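Local coordinates for putative uncharacterized protein (Ustilago maydis, PDB 4GNX) that binds single-stranded DNA as a component, probably the large subunit, of replication protein A, using a chain of OB-fold domains, at residues L142-L148 and Q161-L167; E195-L199 and L234-Y238; E341-I345 and M372-H378. All blocks are in the same frame, centred on the assembly; numbering follows the deposited sequence.

Contact 1 of 3, residues L142-L148 and Q161-L167; sequences LDSYGEL and QKRELTL
Arg163 reaches from strand 159-168 to the backbone of Gly146, its NE donating to Gly146 O over 2.8 Å, with the acceptor in the guanidinium plane. With CG anti to the backbone N (chi1 169°) and a bend at chi3, the arginine runs beside Tyr145 in the same direction; ring and guanidinium planes stand 88° apart, and NE lies at the ring edge, 3.8 Å from Tyr145 CD2. Leu148 crosses this side chain at about a right angle and lays CB over one guanidinium face. On the face shared with Leu142 and Leu167, Leu165 CB meets Leu142 CD1 at 3.7 Å, while its CD2 touches Tyr145 CB. Antiparallel backbone hydrogen bonds join the strands: Asp143 N to Thr166 O, 2.8 Å, and Thr166 N to Ser144 O.

Farther out, Tyr145 OH bonds Asp194 OD1 and its ring meets Phe187 edge-to-face, while Leu165 and Leu167 pack on Phe201. Lys162 NZ makes a salt bridge with Glu164 OE2, which also accepts from Ala265 N; NZ makes a weak hydrogen bond to a thymine O2 as well. The hairpin of this OB domain thus presents an apolar face to the interior and a lysine to the DNA, probably partly neutralised and steadied by its glutamate.

Contact 2 of 3, residues E195-L199 and L234-Y238; sequences EKPVL and LRGWY
A single carbonyl oxygen, Lys196 O, receives both terminal nitrogens of Arg235. The guanidinium comes end-on, with NH2 at 3.0 Å and NH1 at 3.1 Å from Lys196 O, and the oxygen sits at its edge, near its plane. Both donors approach from the same face of the carbonyl plane, and both bonds are bent (147° at the NH2 hydrogen, 139° at that of NH1), as expected when one acceptor is shared by two side-by-side N-H groups that cannot both point straight at it. The third nitrogen, NE, is taken by Asp239 OD2 in a salt bridge, so the carboxylate one turn further along helix 229-242 holds the group along another edge; NH2 has a further partner just beyond the segments. Bends at chi2 and chi3 fold the arginine back from the helix toward the loop.

Lys196 sends its ammonium another way: NZ donates to Asp143 O on strand 135-152. Its aliphatic chain crosses Tyr238 obliquely, with CG beside CE2 and CE beside OH, so methylenes rather than the ammonium group meet the phenol. The backbone here has partners too. Pro197 O accepts from Leu142 N, Val198 N donates to Asn225 OD1, and within the helix Tyr238 N returns to Leu234 O.

Beside the polar grip lies a small apolar patch. Val198 CG1 meets Leu234 CD1 at 3.9 Å, the two side chains crossing at about a right angle, and Val198 CG2 touches Arg235 NH1 as valine and arginine slide past each other in opposite directions. Arg235 therefore links, by hydrogen bonds and a salt bridge, a carboxylate of the helix to the carbonyl that leads into strand 198-207. That carboxylate probably helps to balance its charge beside the buried Val198 and Leu234.

Contact 3 of 3, residues E341-I345 and M372-H378; sequences EYRYI and MSAGELH
Ala374 is the bump on which this strand-helix contact turns. Its methyl lowers onto the face of Tyr344, CB standing 3.7 Å from the ring centroid and only 5° off the ring normal, a CH-pi contact, while on another side the same methyl meets Tyr342 CB at 3.9 Å. The hollow it fills is thus floored by one tyrosine ring and walled by the base of the other. So small a side chain lets the helix start come close: Ala374 and Tyr342 have the nearest CA atoms of the two segments, 5.3 Å apart.

Tyr344 runs past the helix start, its hydroxyl donating to Met372 O over 2.9 Å from well above the carbonyl plane (55° out of it). Leu377 closes in beside that hydroxyl, its CB 3.7 Å from Tyr344 OH, with CD1 at the ring edge. Ala366, Thr367 and Ile370 of helix 363-370 also touch this ring.

One turn beyond Ala374, His378 provides a flat surface rather than a knob. Its CG lies anti to the backbone N, which carries the imidazole out over a face of Tyr342 in a face-to-face stack, the centroids 3.9 Å apart and the planes tilted by 23°.

Ser373 and Glu376 fix the helix start with a capping box: Glu376 N donates to Ser373 OG, and Ser373 N to Glu376 OE1. The contact packs the helical connection between strands 355-362 and 398-411, where an OB fold carries its helix, against strand 341-352 of the barrel, in a zinc-containing domain consistent with the C-terminal OB domain of the large subunit.

How the contacts relate
Contacts 1 and 2 lie in the same OB domain, their centres about 16 Å apart, and they meet where strands 135-152 and 198-207 pair in one sheet: Leu142 and Asp143 touch Lys196 and Pro197. Contact 1 closes first along the chain, within a hairpin; contact 2 follows and brings helix 229-242 back onto the barrel. Contact 3 comes last, in the C-terminal domain on the opposite side of the chain's centre, about 50 Å from contact 1 and 59 Å from contact 2, centre to centre. By nearest atoms, contacts 1 and 3 both come within about 3 Å of the DNA, whereas contact 2 stays about 16 Å away, consistent with one strand spanning separate OB domains.

Contact 1 of 3, residues L142-L148 and Q161-L167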
loop_
_atom_site.group_PDB
_atom_site.type_symbol
_atom_site.label_atom_id
_atom_site.label_comp_id
_atom_site.label_asym_id
_atom_site.label_seq_id
_atom_site.Cartn_x
_atom_site.Cartn_y
_atom_site.Cartn_z
ATOM N N LEU C 142 -16.606 -15.236 25.807
ATOM C CA LEU C 142 -15.741 -14.303 26.527
ATOM C C LEU C 142 -15.232 -14.981 27.794
ATOM O O LEU C 142 -16.020 -15.441 28.627
ATOM C CB LEU C 142 -16.494 -13.023 26.902
ATOM C CG LEU C 142 -15.781 -12.069 27.871
ATOM C CD1 LEU C 142 -14.689 -11.288 27.159
ATOM C CD2 LEU C 142 -16.763 -11.120 28.543
ATOM N N ASP C 143 -13.915 -15.046 27.931
ATOM C CA ASP C 143 -13.298 -15.647 29.104
ATOM C C ASP C 143 -13.117 -14.596 30.209
ATOM O O ASP C 143 -13.587 -14.767 31.341
ATOM C CB ASP C 143 -11.960 -16.286 28.722
ATOM C CG ASP C 143 -11.207 -16.808 29.920
ATOM O OD1 ASP C 143 -11.626 -17.843 30.485
ATOM O OD2 ASP C 143 -10.198 -16.175 30.295
ATOM N N SER C 144 -12.439 -13.511 29.850
ATOM C CA SER C 144 -12.165 -12.395 30.740
ATOM C C SER C 144 -11.893 -11.172 29.876
ATOM O O SER C 144 -11.822 -11.268 28.640
ATOM C CB SER C 144 -10.944 -12.697 31.617
ATOM O OG SER C 144 -9.800 -12.963 30.818
ATOM N N TYR C 145 -11.735 -10.022 30.513
ATOM C CA TYR C 145 -11.382 -8.825 29.779
ATOM C C TYR C 145 -10.411 -7.960 30.549
ATOM O O TYR C 145 -10.455 -7.902 31.779
ATOM C CB TYR C 145 -12.623 -8.032 29.398
ATOM C CG TYR C 145 -13.571 -7.744 30.535
ATOM C CD1 TYR C 145 -14.547 -8.677 30.903
ATOM C CD2 TYR C 145 -13.522 -6.529 31.220
ATOM C CE1 TYR C 145 -15.435 -8.416 31.930
ATOM C CE2 TYR C 145 -14.411 -6.257 32.246
ATOM C CZ TYR C 145 -15.362 -7.207 32.598
ATOM O OH TYR C 145 -16.243 -6.952 33.622
ATOM N N GLY C 146 -9.532 -7.292 29.810
ATOM C CA GLY C 146 -8.527 -6.445 30.404
ATOM C C GLY C 146 -9.103 -5.200 31.051
ATOM O O GLY C 146 -10.304 -4.909 30.936
ATOM N N GLU C 147 -8.232 -4.481 31.755
ATOM C CA GLU C 147 -8.550 -3.162 32.247
ATOM C C GLU C 147 -8.532 -2.209 31.056
ATOM O O GLU C 147 -7.944 -2.506 30.011
ATOM C CB GLU C 147 -7.551 -2.730 33.330
ATOM C CG GLU C 147 -6.484 -1.729 32.903
ATOM C CD GLU C 147 -5.300 -2.351 32.174
ATOM O OE1 GLU C 147 -5.403 -3.511 31.710
ATOM O OE2 GLU C 147 -4.251 -1.663 32.068
ATOM N N LEU C 148 -9.206 -1.080 31.226
ATOM C CA LEU C 148 -9.187 -0.002 30.262
ATOM C C LEU C 148 -7.866 0.764 30.314
ATOM O O LEU C 148 -7.475 1.265 31.372
ATOM C CB LEU C 148 -10.348 0.946 30.547
ATOM C CG LEU C 148 -10.648 2.075 29.561
ATOM C CD1 LEU C 148 -12.141 2.327 29.553
ATOM C CD2 LEU C 148 -9.878 3.355 29.864
ATOM N N GLN C 161 -9.207 5.515 24.324
ATOM C CA GLN C 161 -9.662 4.446 25.226
ATOM C C GLN C 161 -9.539 3.078 24.564
ATOM O O GLN C 161 -9.901 2.909 23.401
ATOM C CB GLN C 161 -11.111 4.668 25.685
ATOM C CG GLN C 161 -11.261 5.508 26.949
ATOM C CD GLN C 161 -11.154 7.009 26.698
ATOM O OE1 GLN C 161 -11.503 7.509 25.622
ATOM N NE2 GLN C 161 -10.674 7.738 27.704
ATOM N N LYS C 162 -9.059 2.099 25.325
ATOM C CA LYS C 162 -8.757 0.783 24.785
ATOM C C LYS C 162 -9.073 -0.288 25.823
ATOM O O LYS C 162 -8.876 -0.059 27.008
ATOM C CB LYS C 162 -7.275 0.737 24.422
ATOM C CG LYS C 162 -6.883 -0.429 23.548
ATOM C CD LYS C 162 -5.491 -0.930 23.865
ATOM C CE LYS C 162 -5.420 -2.414 23.558
ATOM N NZ LYS C 162 -4.050 -2.953 23.729
ATOM N N ARG C 163 -9.568 -1.444 25.385
ATOM C CA ARG C 163 -9.714 -2.596 26.281
ATOM C C ARG C 163 -9.596 -3.924 25.530
ATOM O O ARG C 163 -9.930 -4.006 24.352
ATOM C CB ARG C 163 -11.015 -2.523 27.092
ATOM C CG ARG C 163 -11.346 -3.803 27.844
ATOM C CD ARG C 163 -12.582 -3.672 28.715
ATOM N NE ARG C 163 -12.234 -3.121 30.022
ATOM C CZ ARG C 163 -12.755 -2.015 30.532
ATOM N NH1 ARG C 163 -13.678 -1.339 29.853
ATOM N NH2 ARG C 163 -12.359 -1.593 31.725
ATOM N N GLU C 164 -9.122 -4.955 26.230
ATOM C CA GLU C 164 -8.867 -6.257 25.624
ATOM C C GLU C 164 -9.714 -7.368 26.209
ATOM O O GLU C 164 -9.840 -7.484 27.422
ATOM C CB GLU C 164 -7.388 -6.615 25.730
ATOM C CG GLU C 164 -6.550 -5.846 24.730
ATOM C CD GLU C 164 -5.210 -6.485 24.458
ATOM O OE1 GLU C 164 -4.926 -7.563 25.024
ATOM O OE2 GLU C 164 -4.441 -5.904 23.661
ATOM N N LEU C 165 -10.281 -8.183 25.324
ATOM C CA LEU C 165 -11.085 -9.335 25.703
ATOM C C LEU C 165 -10.382 -10.601 25.261
ATOM O O LEU C 165 -9.701 -10.610 24.238
ATOM C CB LEU C 165 -12.457 -9.301 25.017
ATOM C CG LEU C 165 -13.176 -7.999 24.651
ATOM C CD1 LEU C 165 -14.433 -8.326 23.871
ATOM C CD2 LEU C 165 -13.513 -7.160 25.870
ATOM N N THR C 166 -10.559 -11.671 26.027
ATOM C CA THR C 166 -10.054 -12.987 25.633
ATOM C C THR C 166 -11.231 -13.847 25.167
ATOM O O THR C 166 -12.190 -14.061 25.919
ATOM C CB THR C 166 -9.291 -13.684 26.784
ATOM O OG1 THR C 166 -8.348 -12.773 27.354
ATOM C CG2 THR C 166 -8.545 -14.914 26.281
ATOM N N LEU C 167 -11.160 -14.319 23.924
ATOM C CA LEU C 167 -12.224 -15.122 23.332
ATOM C C LEU C 167 -11.743 -16.527 23.113
ATOM O O LEU C 167 -10.566 -16.733 22.829
ATOM C CB LEU C 167 -12.673 -14.529 22.001
ATOM C CG LEU C 167 -13.164 -13.090 22.084
ATOM C CD1 LEU C 167 -13.265 -12.528 20.679
ATOM C CD2 LEU C 167 -14.497 -13.007 22.810
#

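Contact 2 of 3, residues E195-L199 and L234-Y238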
loop_
_atom_site.group_PDB
_atom_site.type_symbol
_atom_site.label_atom_id
_atom_site.label_comp_id
_atom_site.label_asym_id
_atom_site.label_seq_id
_atom_site.Cartn_x
_atom_site.Cartn_y
_atom_site.Cartn_z
ATOM N N GLU C 195 -20.668 -13.404 33.694
ATOM C CA GLU C 195 -20.996 -14.820 33.620
ATOM C C GLU C 195 -20.820 -15.372 32.204
ATOM O O GLU C 195 -21.788 -15.791 31.558
ATOM C CB GLU C 195 -22.401 -15.104 34.170
ATOM C CG GLU C 195 -22.433 -15.475 35.651
ATOM C CD GLU C 195 -22.302 -14.277 36.581
ATOM O OE1 GLU C 195 -22.310 -13.124 36.090
ATOM O OE2 GLU C 195 -22.193 -14.491 37.811
ATOM N N LYS C 196 -19.573 -15.349 31.733
ATOM C CA LYS C 196 -19.145 -16.063 30.516
ATOM C C LYS C 196 -20.100 -16.000 29.308
ATOM O O LYS C 196 -20.537 -17.041 28.801
ATOM C CB LYS C 196 -18.819 -17.521 30.866
ATOM C CG LYS C 196 -17.337 -17.848 30.878
ATOM C CD LYS C 196 -16.595 -17.326 32.094
ATOM C CE LYS C 196 -15.107 -17.547 31.887
ATOM N NZ LYS C 196 -14.266 -16.949 32.957
ATOM N N PRO C 197 -20.401 -14.782 28.825
ATOM C CA PRO C 197 -21.387 -14.681 27.762
ATOM C C PRO C 197 -20.814 -15.151 26.425
ATOM O O PRO C 197 -19.602 -15.348 26.300
ATOM C CB PRO C 197 -21.669 -13.182 27.711
ATOM C CG PRO C 197 -20.365 -12.557 28.082
ATOM C CD PRO C 197 -19.726 -13.491 29.073
ATOM N N VAL C 198 -21.684 -15.344 25.442
ATOM C CA VAL C 198 -21.223 -15.502 24.074
ATOM C C VAL C 198 -21.202 -14.122 23.441
ATOM O O VAL C 198 -22.146 -13.342 23.607
ATOM C CB VAL C 198 -22.118 -16.453 23.250
ATOM C CG1 VAL C 198 -21.536 -16.645 21.856
ATOM C CG2 VAL C 198 -22.261 -17.797 23.951
ATOM N N LEU C 199 -20.114 -13.823 22.737
ATOM C CA LEU C 199 -20.005 -12.586 21.972
ATOM C C LEU C 199 -19.818 -12.880 20.498
ATOM O O LEU C 199 -19.009 -13.741 20.123
ATOM C CB LEU C 199 -18.841 -11.746 22.463
ATOM C CG LEU C 199 -18.868 -11.317 23.923
ATOM C CD1 LEU C 199 -17.663 -10.429 24.217
ATOM C CD2 LEU C 199 -20.171 -10.615 24.273
ATOM N N LEU C 234 -22.155 -22.998 21.702
ATOM C CA LEU C 234 -21.059 -22.572 22.589
ATOM C C LEU C 234 -21.483 -22.527 24.057
ATOM O O LEU C 234 -20.758 -23.017 24.931
ATOM C CB LEU C 234 -20.504 -21.207 22.155
ATOM C CG LEU C 234 -19.701 -21.130 20.848
ATOM C CD1 LEU C 234 -19.705 -19.711 20.303
ATOM C CD2 LEU C 234 -18.275 -21.638 21.020
ATOM N N ARG C 235 -22.651 -21.933 24.314
ATOM C CA ARG C 235 -23.260 -21.936 25.640
ATOM C C ARG C 235 -23.333 -23.369 26.176
ATOM O O ARG C 235 -22.820 -23.656 27.260
ATOM C CB ARG C 235 -24.654 -21.294 25.599
ATOM C CG ARG C 235 -25.470 -21.429 26.882
ATOM C CD ARG C 235 -25.228 -20.294 27.863
ATOM N NE ARG C 235 -23.941 -20.401 28.541
ATOM C CZ ARG C 235 -22.952 -19.520 28.426
ATOM N NH1 ARG C 235 -23.095 -18.447 27.661
ATOM N NH2 ARG C 235 -21.817 -19.710 29.082
ATOM N N GLY C 236 -23.948 -24.260 25.398
ATOM C CA GLY C 236 -24.042 -25.671 25.754
ATOM C C GLY C 236 -22.679 -26.304 25.946
ATOM O O GLY C 236 -22.442 -27.005 26.934
ATOM N N TRP C 237 -21.781 -26.041 25.001
ATOM C CA TRP C 237 -20.438 -26.607 25.030
ATOM C C TRP C 237 -19.643 -26.150 26.214
ATOM O O TRP C 237 -19.110 -26.974 26.961
ATOM C CB TRP C 237 -19.696 -26.290 23.739
ATOM C CG TRP C 237 -18.199 -26.281 23.900
ATOM C CD1 TRP C 237 -17.349 -27.376 23.991
ATOM C CD2 TRP C 237 -17.326 -25.110 24.008
ATOM N NE1 TRP C 237 -16.047 -26.974 24.140
ATOM C CE2 TRP C 237 -15.961 -25.630 24.155
ATOM C CE3 TRP C 237 -17.528 -23.740 23.997
ATOM C CZ2 TRP C 237 -14.864 -24.794 24.280
ATOM C CZ3 TRP C 237 -16.413 -22.904 24.124
ATOM C CH2 TRP C 237 -15.114 -23.423 24.264
ATOM N N TYR C 238 -19.552 -24.835 26.398
ATOM C CA TYR C 238 -18.726 -24.274 27.452
ATOM C C TYR C 238 -19.179 -24.722 28.842
ATOM O O TYR C 238 -18.347 -25.040 29.693
ATOM C CB TYR C 238 -18.697 -22.751 27.362
ATOM C CG TYR C 238 -17.689 -22.107 28.287
ATOM C CD1 TYR C 238 -16.334 -22.091 27.963
ATOM C CD2 TYR C 238 -18.087 -21.515 29.487
ATOM C CE1 TYR C 238 -15.403 -21.510 28.810
ATOM C CE2 TYR C 238 -17.164 -20.933 30.337
ATOM C CZ TYR C 238 -15.824 -20.929 29.993
ATOM O OH TYR C 238 -14.896 -20.352 30.827
#

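Contact 3 of 3, residues E341-I345 and M372-H378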
loop_
_atom_site.group_PDB
_atom_site.type_symbol
_atom_site.label_atom_id
_atom_site.label_comp_id
_atom_site.label_asym_id
_atom_site.label_seq_id
_atom_site.Cartn_x
_atom_site.Cartn_y
_atom_site.Cartn_z
ATOM N N GLU C 341 37.594 -12.989 7.491
ATOM C CA GLU C 341 36.276 -13.038 6.877
ATOM C C GLU C 341 35.811 -11.600 6.697
ATOM O O GLU C 341 36.146 -10.728 7.498
ATOM C CB GLU C 341 35.289 -13.773 7.784
ATOM C CG GLU C 341 34.412 -14.792 7.063
ATOM C CD GLU C 341 34.936 -16.206 7.231
ATOM O OE1 GLU C 341 34.663 -16.812 8.296
ATOM O OE2 GLU C 341 35.624 -16.704 6.306
ATOM N N TYR C 342 35.036 -11.349 5.651
ATOM C CA TYR C 342 34.521 -10.006 5.438
ATOM C C TYR C 342 33.030 -9.983 5.649
ATOM O O TYR C 342 32.302 -10.762 5.055
ATOM C CB TYR C 342 34.902 -9.482 4.057
ATOM C CG TYR C 342 36.402 -9.351 3.855
ATOM C CD1 TYR C 342 37.121 -10.351 3.191
ATOM C CD2 TYR C 342 37.104 -8.236 4.330
ATOM C CE1 TYR C 342 38.490 -10.243 2.992
ATOM C CE2 TYR C 342 38.476 -8.118 4.134
ATOM C CZ TYR C 342 39.163 -9.126 3.467
ATOM O OH TYR C 342 40.529 -9.037 3.268
ATOM N N ARG C 343 32.589 -9.106 6.535
ATOM C CA ARG C 343 31.178 -8.958 6.820
ATOM C C ARG C 343 30.732 -7.535 6.505
ATOM O O ARG C 343 31.514 -6.595 6.603
ATOM C CB ARG C 343 30.888 -9.289 8.284
ATOM C CG ARG C 343 31.028 -10.753 8.635
ATOM C CD ARG C 343 30.381 -11.076 9.973
ATOM N NE ARG C 343 28.950 -11.399 9.888
ATOM C CZ ARG C 343 28.451 -12.577 9.505
ATOM N NH1 ARG C 343 29.242 -13.582 9.137
ATOM N NH2 ARG C 343 27.141 -12.757 9.485
ATOM N N TYR C 344 29.470 -7.386 6.131
ATOM C CA TYR C 344 28.916 -6.070 5.829
ATOM C C TYR C 344 28.562 -5.283 7.075
ATOM O O TYR C 344 28.106 -5.836 8.078
ATOM C CB TYR C 344 27.672 -6.174 4.935
ATOM C CG TYR C 344 27.960 -6.464 3.470
ATOM C CD1 TYR C 344 27.490 -7.631 2.858
ATOM C CD2 TYR C 344 28.705 -5.578 2.697
ATOM C CE1 TYR C 344 27.747 -7.901 1.522
ATOM C CE2 TYR C 344 28.969 -5.848 1.363
ATOM C CZ TYR C 344 28.488 -7.008 0.788
ATOM O OH TYR C 344 28.754 -7.265 -0.533
ATOM N N ILE C 345 28.793 -3.980 6.981
ATOM C CA ILE C 345 28.233 -2.987 7.897
ATOM C C ILE C 345 27.600 -1.876 7.063
ATOM O O ILE C 345 28.018 -0.725 7.087
ATOM C CB ILE C 345 29.288 -2.462 8.888
ATOM C CG1 ILE C 345 30.678 -2.432 8.220
ATOM C CG2 ILE C 345 29.290 -3.363 10.108
ATOM C CD1 ILE C 345 31.807 -1.824 9.039
ATOM N N MET C 372 25.876 -10.069 -3.712
ATOM C CA MET C 372 27.255 -10.485 -3.545
ATOM C C MET C 372 27.611 -10.520 -2.071
ATOM O O MET C 372 27.205 -9.641 -1.318
ATOM C CB MET C 372 28.125 -9.449 -4.209
ATOM C CG MET C 372 29.345 -9.997 -4.874
ATOM S SD MET C 372 30.271 -8.639 -5.585
ATOM C CE MET C 372 29.078 -8.023 -6.778
ATOM N N SER C 373 28.356 -11.530 -1.651
ATOM C CA SER C 373 28.889 -11.563 -0.292
ATOM C C SER C 373 29.976 -10.504 -0.161
ATOM O O SER C 373 30.542 -10.059 -1.169
ATOM C CB SER C 373 29.490 -12.924 0.017
ATOM O OG SER C 373 30.760 -13.044 -0.605
ATOM N N ALA C 374 30.276 -10.111 1.073
ATOM C CA ALA C 374 31.308 -9.091 1.313
ATOM C C ALA C 374 32.700 -9.528 0.833
ATOM O O ALA C 374 33.522 -8.691 0.434
ATOM C CB ALA C 374 31.339 -8.673 2.777
ATOM N N GLY C 375 32.939 -10.840 0.861
ATOM C CA GLY C 375 34.162 -11.426 0.328
ATOM C C GLY C 375 34.270 -11.210 -1.167
ATOM O O GLY C 375 35.326 -10.798 -1.669
ATOM N N GLU C 376 33.167 -11.468 -1.874
ATOM C CA GLU C 376 33.110 -11.325 -3.332
ATOM C C GLU C 376 33.316 -9.863 -3.757
ATOM O O GLU C 376 33.959 -9.562 -4.772
ATOM C CB GLU C 376 31.767 -11.832 -3.861
ATOM C CG GLU C 376 31.507 -13.332 -3.741
ATOM C CD GLU C 376 30.070 -13.726 -4.117
ATOM O OE1 GLU C 376 29.122 -13.337 -3.392
ATOM O OE2 GLU C 376 29.883 -14.445 -5.132
ATOM N N LEU C 377 32.756 -8.960 -2.967
ATOM C CA LEU C 377 32.888 -7.546 -3.224
ATOM C C LEU C 377 34.337 -7.105 -3.098
ATOM O O LEU C 377 34.857 -6.384 -3.956
ATOM C CB LEU C 377 32.036 -6.768 -2.232
ATOM C CG LEU C 377 31.247 -5.587 -2.773
ATOM C CD1 LEU C 377 31.349 -4.473 -1.759
ATOM C CD2 LEU C 377 31.728 -5.118 -4.139
ATOM N N HIS C 378 34.970 -7.559 -2.012
ATOM C CA HIS C 378 36.357 -7.252 -1.671
ATOM C C HIS C 378 37.292 -7.605 -2.789
ATOM O O HIS C 378 38.102 -6.791 -3.209
ATOM C CB HIS C 378 36.729 -8.000 -0.397
ATOM C CG HIS C 378 38.132 -7.743 0.067
ATOM N ND1 HIS C 378 39.107 -8.660 -0.052
ATOM C CD2 HIS C 378 38.715 -6.614 0.645
ATOM C CE1 HIS C 378 40.261 -8.150 0.425
ATOM N NE2 HIS C 378 40.019 -6.901 0.857
#